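Local coordinates for large terminase protein (Enterobacteria phage P22, PDB 4DKW) that drives ATP-powered translocation of viral DNA into empty capsids and cuts the genome to start and end packaging, this piece being its nuclease domain, at residues D30-G35 with T102-A107; N37-H42 with N169-D174; R58-S63 with V68-A73. All coordinates share one frame; numbering follows the deposited sequence.

Contact 1: D30-G35 with T102-A107; sequences DAQDFG and TQYADA. With MG (magnesium ion), chain E.
Tyr104 of helix 97-107 reaches across to the end of strand 27-33 and is met on one ring face by two residues, Gln32 and Phe34, which share that face between them. Gln32 takes the CE1 margin. Its CG lies anti to the backbone N (chi1 -179°), directing the chain at the helix, and a bend at chi2 (73°) then lays the amide obliquely over the ring margin, with Gln32 CD 3.5 Å from Tyr104 CE1. Its polar ends are held by other residues: OE1 by His42 ND1, NE2 by Gln40 OE1 and, weakly, by the carbonyl of Asp33. These bonds should fix the amide's rotation; Gln32 NE2 also lies 3.5 Å from Tyr104 OH, but the angle is too poor for a bond.

Phe34 covers the CD2-CE2 margin. With CG beside its backbone N, its ring swings back toward the helix, and CE1 rests 3.5 Å from Tyr104 CD2, near the rim. The ring planes are inclined at 59°, with centroids 5.1 Å apart.

The tyrosine hydroxyl is gripped twice. It is hydrogen-bonded to Gln40 OE1, and a water bridges it to the backbone, donating to Tyr104 OH at 2.8 Å and accepting from Gly35 N at 3.0 Å. Between Gln32 and Phe34, Asp33 turns away from the helix and binds magnesium through OD2 (2.1 Å), while its OD1 receives a hydrogen bond from a metal-bound water.

In this RNase H-like domain the contact thus ties helix 97-107 to the strand bearing a catalytic aspartate. Strands 40-48 and 82-84 flank strand 27-33, and helix 67-78 packs against Tyr104 through Ala67 and Ala70.

Contact 2: N37-H42 with N169-D174; sequences NHPQAH and NDDVLD. With MG (magnesium ion), chain E.
Pro39 and Asp171 meet beside the magnesium ion, where the contact divides into metal coordination, polar approach and apolar packing. Asp171 OD1 binds the magnesium at 2.3 Å; two waters and Asp33 OD2 are further ligands. The side chain leaves the helix toward the strand, and chi1 (-45°) sets CG beside the backbone N, bringing OD1 to the metal.

The same OD1 lies 3.3 Å from Pro39 O. Both are acceptors, and the magnesium bound to OD1 probably eases their repulsion. OD2 is turned to the proline ring, Pro39 CD approaching Asp171 OD2 to 3.6 Å as the two side chains cross at about a right angle, and has a weak, long ion pair with Lys61.

The methyl of Ala41 meets a backbone carbonyl, CB lying 3.6 Å from Asp171 O. Apolar packing follows at Val172, with Ala41 CB 3.9 Å from Val172 CG2; the small side chain lets the backbones come within 5.4 Å between the CA atoms of Ala41 and Val172.

Helix 171-181 therefore starts directly against strand 40-48. Strand 53-62 adds Val59 and Lys61 against Val172, while Glu153 of helix 148-156 accepts bonds from the backbone N of Val172 and Leu173.

Contact 3: R58-S63 with V68-A73; sequences RVWKKS and VQAWGA. With SO4 (sulfate ion), chain G.
Two torsions set the Trp60 indole against the helix: CG is anti to the backbone N (chi1 177°), extending the side chain from the strand toward residues 68-73, and chi2 (81°) turns the ring so that a face, rather than its rim, receives Ala73. Ala73 CB lies above NE1 near the rim, 3.4 Å from Trp60 NE1 and 3.6 Å from CE2. The far end of the indole reaches one helical turn back, to Ala70, whose CB is 3.6 Å from Trp60 CZ3, in an oblique approach. Lys62 CB, two residues along the strand, meets the opposite face, also toward the rim. With only methyl groups at these two helix positions, the indole fits between strand and helix, with 8.0 Å between the CA atoms of Trp60 and Ala73.

The strand's end also holds a sulfate, probably from the crystallisation liquor. Ser63 OG, placed beside its own backbone N (chi1 -64°), donates to sulfate O3 at 3.0 Å; Ser63 N joins it on the same oxygen at 3.0 Å through a weak, bent bond. Lys61, fully extended, forms a salt bridge with Glu153.

Helix 67-78 is the connection of a beta-alpha-beta crossover from strand 53-62 to strand 82-84, these two strands running parallel, with strands 40-48 and 27-33 lying between them in the sheet. Trp60 packs beneath this crossover helix, whereas Val59 and Lys61 face the other way, against Val172 of helix 171-181.

How the contacts relate
Contacts 1 and 2 each supply one protein ligand of the same magnesium, Asp33 and Asp171, and share two of its waters, so the nuclease site forms where they converge, their centres 12 Å apart. Neighbouring antiparallel strands join them, as does Gln40; Asp30 OD2 and His42 NE2 pair at 2.5 Å as well. Contact 3 extends the sheet by one strand, with His42 N 2.9 Å from Trp60 O. It lies farther from the metal, the Trp60 side chain standing about 12 Å from a bound magnesium, and reaches the site through the lysine of its strand, Lys61, beside Asp171. Trp60 CZ3 also packs 3.5 Å from Gln40 CD, and Ala70 meets Tyr104, connecting contact 3 to contact 1.

Contact 1: D30-G35 with T102-A107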
loop_
_atom_site.group_PDB
_atom_site.type_symbol
_atom_site.label_atom_id
_atom_site.label_comp_id
_atom_site.label_asym_id
_atom_site.label_seq_id
_atom_site.Cartn_x
_atom_site.Cartn_y
_atom_site.Cartn_z
ATOM N N ASP A 30 -4.435 6.378 -1.600
ATOM C CA ASP A 30 -4.769 4.966 -1.700
ATOM C C ASP A 30 -3.739 4.279 -2.572
ATOM O O ASP A 30 -2.996 4.935 -3.315
ATOM C CB ASP A 30 -6.159 4.780 -2.328
ATOM C CG ASP A 30 -7.274 4.803 -1.304
ATOM O OD1 ASP A 30 -7.115 5.473 -0.265
ATOM O OD2 ASP A 30 -8.309 4.147 -1.542
ATOM N N ALA A 31 -3.697 2.956 -2.490
ATOM C CA ALA A 31 -2.837 2.201 -3.377
ATOM C C ALA A 31 -3.437 0.840 -3.691
ATOM O O ALA A 31 -4.234 0.301 -2.914
ATOM C CB ALA A 31 -1.447 2.069 -2.794
ATOM N N GLN A 32 -3.033 0.292 -4.834
ATOM C CA GLN A 32 -3.580 -0.958 -5.344
ATOM C C GLN A 32 -2.462 -1.933 -5.698
ATOM O O GLN A 32 -1.454 -1.545 -6.284
ATOM C CB GLN A 32 -4.423 -0.682 -6.601
ATOM C CG GLN A 32 -5.081 -1.918 -7.234
ATOM C CD GLN A 32 -6.254 -2.463 -6.421
ATOM O OE1 GLN A 32 -7.053 -1.699 -5.875
ATOM N NE2 GLN A 32 -6.363 -3.788 -6.347
ATOM N N ASP A 33 -2.633 -3.195 -5.322
ATOM C CA ASP A 33 -1.828 -4.264 -5.892
ATOM C C ASP A 33 -2.799 -5.125 -6.673
ATOM O O ASP A 33 -3.833 -5.529 -6.146
ATOM C CB ASP A 33 -1.104 -5.097 -4.818
ATOM C CG ASP A 33 -0.166 -6.135 -5.424
ATOM O OD1 ASP A 33 0.471 -5.831 -6.457
ATOM O OD2 ASP A 33 -0.066 -7.255 -4.890
ATOM N N PHE A 34 -2.490 -5.385 -7.936
ATOM C CA PHE A 34 -3.402 -6.157 -8.771
ATOM C C PHE A 34 -3.224 -7.646 -8.499
ATOM O O PHE A 34 -2.144 -8.083 -8.084
ATOM C CB PHE A 34 -3.193 -5.843 -10.256
ATOM C CG PHE A 34 -3.366 -4.399 -10.596
ATOM C CD1 PHE A 34 -4.595 -3.790 -10.455
ATOM C CD2 PHE A 34 -2.300 -3.650 -11.061
ATOM C CE1 PHE A 34 -4.764 -2.455 -10.764
ATOM C CE2 PHE A 34 -2.459 -2.316 -11.381
ATOM C CZ PHE A 34 -3.693 -1.716 -11.230
ATOM N N GLY A 35 -4.293 -8.413 -8.707
ATOM C CA GLY A 35 -4.252 -9.852 -8.502
ATOM C C GLY A 35 -5.573 -10.574 -8.704
ATOM O O GLY A 35 -6.617 -10.117 -8.237
ATOM N N THR A 102 -6.840 0.892 -16.169
ATOM C CA THR A 102 -7.992 1.359 -16.942
ATOM C C THR A 102 -9.282 0.724 -16.441
ATOM O O THR A 102 -10.293 1.400 -16.275
ATOM C CB THR A 102 -7.824 1.055 -18.450
ATOM O OG1 THR A 102 -6.678 1.751 -18.958
ATOM C CG2 THR A 102 -9.065 1.470 -19.239
ATOM N N GLN A 103 -9.238 -0.582 -16.199
ATOM C CA GLN A 103 -10.392 -1.311 -15.683
ATOM C C GLN A 103 -10.791 -0.783 -14.308
ATOM O O GLN A 103 -11.975 -0.735 -13.970
ATOM C CB GLN A 103 -10.084 -2.809 -15.585
ATOM C CG GLN A 103 -9.701 -3.473 -16.900
ATOM C CD GLN A 103 -9.240 -4.907 -16.710
ATOM O OE1 GLN A 103 -9.409 -5.491 -15.635
ATOM N NE2 GLN A 103 -8.642 -5.481 -17.754
ATOM N N TYR A 104 -9.794 -0.392 -13.517
ATOM C CA TYR A 104 -10.039 0.124 -12.168
ATOM C C TYR A 104 -10.560 1.564 -12.191
ATOM O O TYR A 104 -11.445 1.925 -11.409
ATOM C CB TYR A 104 -8.782 -0.012 -11.300
ATOM C CG TYR A 104 -8.660 -1.367 -10.642
ATOM C CD1 TYR A 104 -8.993 -1.542 -9.307
ATOM C CD2 TYR A 104 -8.250 -2.483 -11.370
ATOM C CE1 TYR A 104 -8.898 -2.782 -8.703
ATOM C CE2 TYR A 104 -8.153 -3.731 -10.775
ATOM C CZ TYR A 104 -8.480 -3.874 -9.441
ATOM O OH TYR A 104 -8.389 -5.114 -8.845
ATOM N N ALA A 105 -10.020 2.370 -13.102
ATOM C CA ALA A 105 -10.514 3.724 -13.306
ATOM C C ALA A 105 -11.967 3.680 -13.764
ATOM O O ALA A 105 -12.802 4.457 -13.294
ATOM C CB ALA A 105 -9.647 4.460 -14.319
ATOM N N ASP A 106 -12.268 2.757 -14.677
ATOM C CA ASP A 106 -13.616 2.630 -15.226
ATOM C C ASP A 106 -14.580 2.178 -14.143
ATOM O O ASP A 106 -15.770 2.489 -14.195
ATOM C CB ASP A 106 -13.650 1.648 -16.406
ATOM C CG ASP A 106 -12.992 2.209 -17.659
ATOM O OD1 ASP A 106 -12.817 3.445 -17.746
ATOM O OD2 ASP A 106 -12.660 1.408 -18.561
ATOM N N ALA A 107 -14.049 1.446 -13.167
ATOM C CA ALA A 107 -14.832 0.950 -12.038
ATOM C C ALA A 107 -15.116 2.051 -11.012
ATOM O O ALA A 107 -15.984 1.901 -10.154
ATOM C CB ALA A 107 -14.126 -0.229 -11.376
HETATM MG MG MG E . 0.638 -9.130 -5.512
HETATM O O HOH W 1 1.074 -8.208 -7.227
HETATM O O HOH W 2 -6.861 -7.273 -9.827
HETATM O O HOH W 3 1.041 -11.228 -5.777
#

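Contact 2: N37-H42 with N169-D174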
loop_
_atom_site.group_PDB
_atom_site.type_symbol
_atom_site.label_atom_id
_atom_site.label_comp_id
_atom_site.label_asym_id
_atom_site.label_seq_id
_atom_site.Cartn_x
_atom_site.Cartn_y
_atom_site.Cartn_z
ATOM N N ASN A 37 -5.602 -14.713 -9.206
ATOM C CA ASN A 37 -5.283 -15.941 -8.483
ATOM C C ASN A 37 -4.620 -15.622 -7.153
ATOM O O ASN A 37 -4.922 -16.241 -6.129
ATOM C CB ASN A 37 -4.379 -16.844 -9.317
ATOM C CG ASN A 37 -5.067 -17.365 -10.563
ATOM O OD1 ASN A 37 -6.270 -17.645 -10.556
ATOM N ND2 ASN A 37 -4.307 -17.488 -11.651
ATOM N N HIS A 38 -3.696 -14.663 -7.190
ATOM C CA HIS A 38 -3.138 -14.064 -5.984
ATOM C C HIS A 38 -4.125 -13.022 -5.484
ATOM O O HIS A 38 -4.917 -12.489 -6.265
ATOM C CB HIS A 38 -1.790 -13.396 -6.280
ATOM C CG HIS A 38 -0.728 -14.344 -6.743
ATOM N ND1 HIS A 38 -0.597 -14.724 -8.061
ATOM C CD2 HIS A 38 0.255 -14.983 -6.067
ATOM C CE1 HIS A 38 0.422 -15.558 -8.177
ATOM N NE2 HIS A 38 0.954 -15.733 -6.981
ATOM N N PRO A 39 -4.097 -12.732 -4.180
ATOM C CA PRO A 39 -5.001 -11.683 -3.699
ATOM C C PRO A 39 -4.655 -10.322 -4.304
ATOM O O PRO A 39 -3.485 -10.022 -4.515
ATOM C CB PRO A 39 -4.733 -11.654 -2.186
ATOM C CG PRO A 39 -4.203 -13.019 -1.878
ATOM C CD PRO A 39 -3.393 -13.414 -3.079
ATOM N N GLN A 40 -5.658 -9.511 -4.594
ATOM C CA GLN A 40 -5.407 -8.092 -4.795
ATOM C C GLN A 40 -5.486 -7.382 -3.439
ATOM O O GLN A 40 -6.060 -7.911 -2.477
ATOM C CB GLN A 40 -6.413 -7.493 -5.780
ATOM C CG GLN A 40 -7.848 -7.443 -5.281
ATOM C CD GLN A 40 -8.758 -6.720 -6.255
ATOM O OE1 GLN A 40 -8.669 -5.501 -6.417
ATOM N NE2 GLN A 40 -9.629 -7.469 -6.920
ATOM N N ALA A 41 -4.894 -6.196 -3.353
ATOM C CA ALA A 41 -5.023 -5.373 -2.154
ATOM C C ALA A 41 -5.312 -3.920 -2.511
ATOM O O ALA A 41 -4.727 -3.373 -3.445
ATOM C CB ALA A 41 -3.764 -5.470 -1.283
ATOM N N HIS A 42 -6.230 -3.304 -1.779
ATOM C CA HIS A 42 -6.410 -1.861 -1.857
ATOM C C HIS A 42 -6.239 -1.283 -0.455
ATOM O O HIS A 42 -6.902 -1.735 0.481
ATOM C CB HIS A 42 -7.795 -1.509 -2.408
ATOM C CG HIS A 42 -7.930 -0.072 -2.813
ATOM N ND1 HIS A 42 -7.610 0.373 -4.076
ATOM C CD2 HIS A 42 -8.313 1.018 -2.112
ATOM C CE1 HIS A 42 -7.806 1.680 -4.138
ATOM N NE2 HIS A 42 -8.239 2.093 -2.966
ATOM N N ASN A 169 2.877 -13.610 -0.040
ATOM C CA ASN A 169 2.084 -12.995 1.023
ATOM C C ASN A 169 2.472 -11.548 1.227
ATOM O O ASN A 169 2.744 -11.140 2.355
ATOM C CB ASN A 169 2.278 -13.731 2.346
ATOM C CG ASN A 169 1.908 -15.185 2.260
ATOM O OD1 ASN A 169 2.762 -16.068 2.400
ATOM N ND2 ASN A 169 0.631 -15.453 2.027
ATOM N N ASP A 170 2.522 -10.784 0.138
ATOM C CA ASP A 170 3.063 -9.434 0.198
ATOM C C ASP A 170 2.265 -8.414 -0.599
ATOM O O ASP A 170 2.793 -7.384 -0.994
ATOM C CB ASP A 170 4.528 -9.433 -0.249
ATOM C CG ASP A 170 4.710 -9.894 -1.679
ATOM O OD1 ASP A 170 3.724 -10.339 -2.290
ATOM O OD2 ASP A 170 5.851 -9.817 -2.191
ATOM N N ASP A 171 0.985 -8.696 -0.809
ATOM C CA ASP A 171 0.106 -7.810 -1.570
ATOM C C ASP A 171 -0.232 -6.497 -0.844
ATOM O O ASP A 171 -0.129 -5.427 -1.439
ATOM C CB ASP A 171 -1.159 -8.563 -1.956
ATOM C CG ASP A 171 -0.853 -9.960 -2.482
ATOM O OD1 ASP A 171 -0.300 -10.069 -3.611
ATOM O OD2 ASP A 171 -1.145 -10.938 -1.758
ATOM N N VAL A 172 -0.646 -6.587 0.421
ATOM C CA VAL A 172 -0.845 -5.410 1.273
ATOM C C VAL A 172 0.475 -4.646 1.480
ATOM O O VAL A 172 0.497 -3.412 1.451
ATOM C CB VAL A 172 -1.480 -5.788 2.638
ATOM C CG1 VAL A 172 -1.519 -4.578 3.594
ATOM C CG2 VAL A 172 -2.882 -6.352 2.426
ATOM N N LEU A 173 1.572 -5.380 1.657
ATOM C CA LEU A 173 2.889 -4.769 1.825
ATOM C C LEU A 173 3.287 -3.985 0.573
ATOM O O LEU A 173 3.719 -2.834 0.660
ATOM C CB LEU A 173 3.944 -5.830 2.168
ATOM C CG LEU A 173 3.776 -6.492 3.544
ATOM C CD1 LEU A 173 4.746 -7.652 3.717
ATOM C CD2 LEU A 173 3.967 -5.475 4.669
ATOM N N ASP A 174 3.116 -4.599 -0.590
ATOM C CA ASP A 174 3.406 -3.924 -1.848
ATOM C C ASP A 174 2.576 -2.660 -2.024
ATOM O O ASP A 174 3.114 -1.583 -2.308
ATOM C CB ASP A 174 3.166 -4.859 -3.031
ATOM C CG ASP A 174 4.260 -5.889 -3.192
ATOM O OD1 ASP A 174 5.307 -5.774 -2.517
ATOM O OD2 ASP A 174 4.076 -6.809 -4.012
HETATM MG MG MG E . 0.638 -9.130 -5.512
HETATM O O HOH W 1 1.074 -8.208 -7.227
HETATM O O HOH W 3 1.041 -11.228 -5.777
#

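Contact 3: R58-S63 with V68-A73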
loop_
_atom_site.group_PDB
_atom_site.type_symbol
_atom_site.label_atom_id
_atom_site.label_comp_id
_atom_site.label_asym_id
_atom_site.label_seq_id
_atom_site.Cartn_x
_atom_site.Cartn_y
_atom_site.Cartn_z
ATOM N N ARG A 58 -6.684 1.898 6.236
ATOM C CA ARG A 58 -7.652 0.971 5.658
ATOM C C ARG A 58 -6.929 -0.078 4.826
ATOM O O ARG A 58 -5.989 0.242 4.113
ATOM C CB ARG A 58 -8.668 1.702 4.772
ATOM C CG ARG A 58 -9.342 2.912 5.395
ATOM C CD ARG A 58 -10.467 2.492 6.299
ATOM N NE ARG A 58 -11.285 3.629 6.713
ATOM C CZ ARG A 58 -11.093 4.328 7.830
ATOM N NH1 ARG A 58 -10.101 4.017 8.662
ATOM N NH2 ARG A 58 -11.897 5.341 8.118
ATOM N N VAL A 59 -7.372 -1.330 4.935
ATOM C CA VAL A 59 -6.807 -2.445 4.178
ATOM C C VAL A 59 -7.908 -3.391 3.723
ATOM O O VAL A 59 -8.768 -3.777 4.517
ATOM C CB VAL A 59 -5.797 -3.248 5.016
ATOM C CG1 VAL A 59 -5.539 -4.597 4.389
ATOM C CG2 VAL A 59 -4.495 -2.467 5.180
ATOM N N TRP A 60 -7.881 -3.749 2.442
ATOM C CA TRP A 60 -8.784 -4.750 1.895
ATOM C C TRP A 60 -7.969 -5.689 1.015
ATOM O O TRP A 60 -7.210 -5.247 0.152
ATOM C CB TRP A 60 -9.915 -4.088 1.103
ATOM C CG TRP A 60 -10.870 -5.056 0.432
ATOM C CD1 TRP A 60 -11.924 -5.710 1.009
ATOM C CD2 TRP A 60 -10.863 -5.451 -0.953
ATOM N NE1 TRP A 60 -12.567 -6.494 0.072
ATOM C CE2 TRP A 60 -11.937 -6.349 -1.138
ATOM C CE3 TRP A 60 -10.049 -5.136 -2.051
ATOM C CZ2 TRP A 60 -12.213 -6.939 -2.371
ATOM C CZ3 TRP A 60 -10.325 -5.721 -3.275
ATOM C CH2 TRP A 60 -11.400 -6.613 -3.425
ATOM N N LYS A 61 -8.109 -6.987 1.250
ATOM C CA LYS A 61 -7.344 -7.987 0.518
ATOM C C LYS A 61 -8.250 -9.148 0.133
ATOM O O LYS A 61 -8.948 -9.701 0.990
ATOM C CB LYS A 61 -6.198 -8.488 1.393
ATOM C CG LYS A 61 -5.351 -9.581 0.772
ATOM C CD LYS A 61 -4.210 -9.963 1.703
ATOM C CE LYS A 61 -3.395 -11.106 1.122
ATOM N NZ LYS A 61 -2.175 -11.344 1.920
ATOM N N LYS A 62 -8.253 -9.514 -1.150
ATOM C CA LYS A 62 -9.150 -10.562 -1.623
ATOM C C LYS A 62 -8.733 -11.188 -2.952
ATOM O O LYS A 62 -8.331 -10.486 -3.883
ATOM C CB LYS A 62 -10.591 -10.045 -1.725
ATOM C CG LYS A 62 -11.625 -11.063 -1.259
ATOM C CD LYS A 62 -13.035 -10.615 -1.549
ATOM C CE LYS A 62 -14.042 -11.544 -0.896
ATOM N NZ LYS A 62 -13.929 -12.950 -1.381
ATOM N N SER A 63 -8.833 -12.515 -3.025
ATOM C CA SER A 63 -8.589 -13.260 -4.261
ATOM C C SER A 63 -9.825 -13.275 -5.152
ATOM O O SER A 63 -10.956 -13.184 -4.676
ATOM C CB SER A 63 -8.188 -14.708 -3.959
ATOM O OG SER A 63 -6.958 -14.789 -3.262
ATOM N N VAL A 68 -14.703 -4.066 -10.412
ATOM C CA VAL A 68 -16.054 -3.667 -10.013
ATOM C C VAL A 68 -16.379 -4.151 -8.600
ATOM O O VAL A 68 -16.995 -3.432 -7.815
ATOM C CB VAL A 68 -17.114 -4.193 -11.021
ATOM C CG1 VAL A 68 -18.530 -3.832 -10.577
ATOM C CG2 VAL A 68 -16.823 -3.674 -12.429
ATOM N N GLN A 69 -15.950 -5.370 -8.279
ATOM C CA GLN A 69 -16.128 -5.910 -6.937
ATOM C C GLN A 69 -15.239 -5.207 -5.914
ATOM O O GLN A 69 -15.665 -4.979 -4.782
ATOM C CB GLN A 69 -15.867 -7.413 -6.900
ATOM C CG GLN A 69 -16.842 -8.235 -7.730
ATOM C CD GLN A 69 -16.497 -9.710 -7.725
ATOM O OE1 GLN A 69 -15.682 -10.172 -8.525
ATOM N NE2 GLN A 69 -17.109 -10.458 -6.816
ATOM N N ALA A 70 -14.009 -4.878 -6.307
ATOM C CA ALA A 70 -13.109 -4.150 -5.423
ATOM C C ALA A 70 -13.729 -2.806 -5.051
ATOM O O ALA A 70 -13.819 -2.457 -3.873
ATOM C CB ALA A 70 -11.749 -3.952 -6.082
ATOM N N TRP A 71 -14.184 -2.077 -6.063
ATOM C CA TRP A 71 -14.836 -0.785 -5.865
ATOM C C TRP A 71 -16.053 -0.876 -4.950
ATOM O O TRP A 71 -16.245 -0.033 -4.085
ATOM C CB TRP A 71 -15.230 -0.165 -7.209
ATOM C CG TRP A 71 -15.932 1.160 -7.075
ATOM C CD1 TRP A 71 -17.256 1.417 -7.311
ATOM C CD2 TRP A 71 -15.350 2.407 -6.667
ATOM N NE1 TRP A 71 -17.529 2.746 -7.080
ATOM C CE2 TRP A 71 -16.379 3.374 -6.683
ATOM C CE3 TRP A 71 -14.060 2.800 -6.293
ATOM C CZ2 TRP A 71 -16.155 4.707 -6.333
ATOM C CZ3 TRP A 71 -13.841 4.125 -5.950
ATOM C CH2 TRP A 71 -14.880 5.062 -5.976
ATOM N N GLY A 72 -16.874 -1.903 -5.134
ATOM C CA GLY A 72 -18.000 -2.116 -4.243
ATOM C C GLY A 72 -17.593 -2.375 -2.800
ATOM O O GLY A 72 -18.307 -2.009 -1.868
ATOM N N ALA A 73 -16.435 -2.998 -2.610
ATOM C CA ALA A 73 -15.966 -3.345 -1.271
ATOM C C ALA A 73 -15.278 -2.197 -0.524
ATOM O O ALA A 73 -15.236 -2.210 0.710
ATOM C CB ALA A 73 -15.047 -4.559 -1.324
HETATM S S SO4 G . -7.647 -14.115 0.882
HETATM O O1 SO4 G . -6.328 -13.717 1.361
HETATM O O2 SO4 G . -8.674 -13.406 1.639
HETATM O O3 SO4 G . -7.771 -13.785 -0.533
HETATM O O4 SO4 G . -7.816 -15.553 1.061
#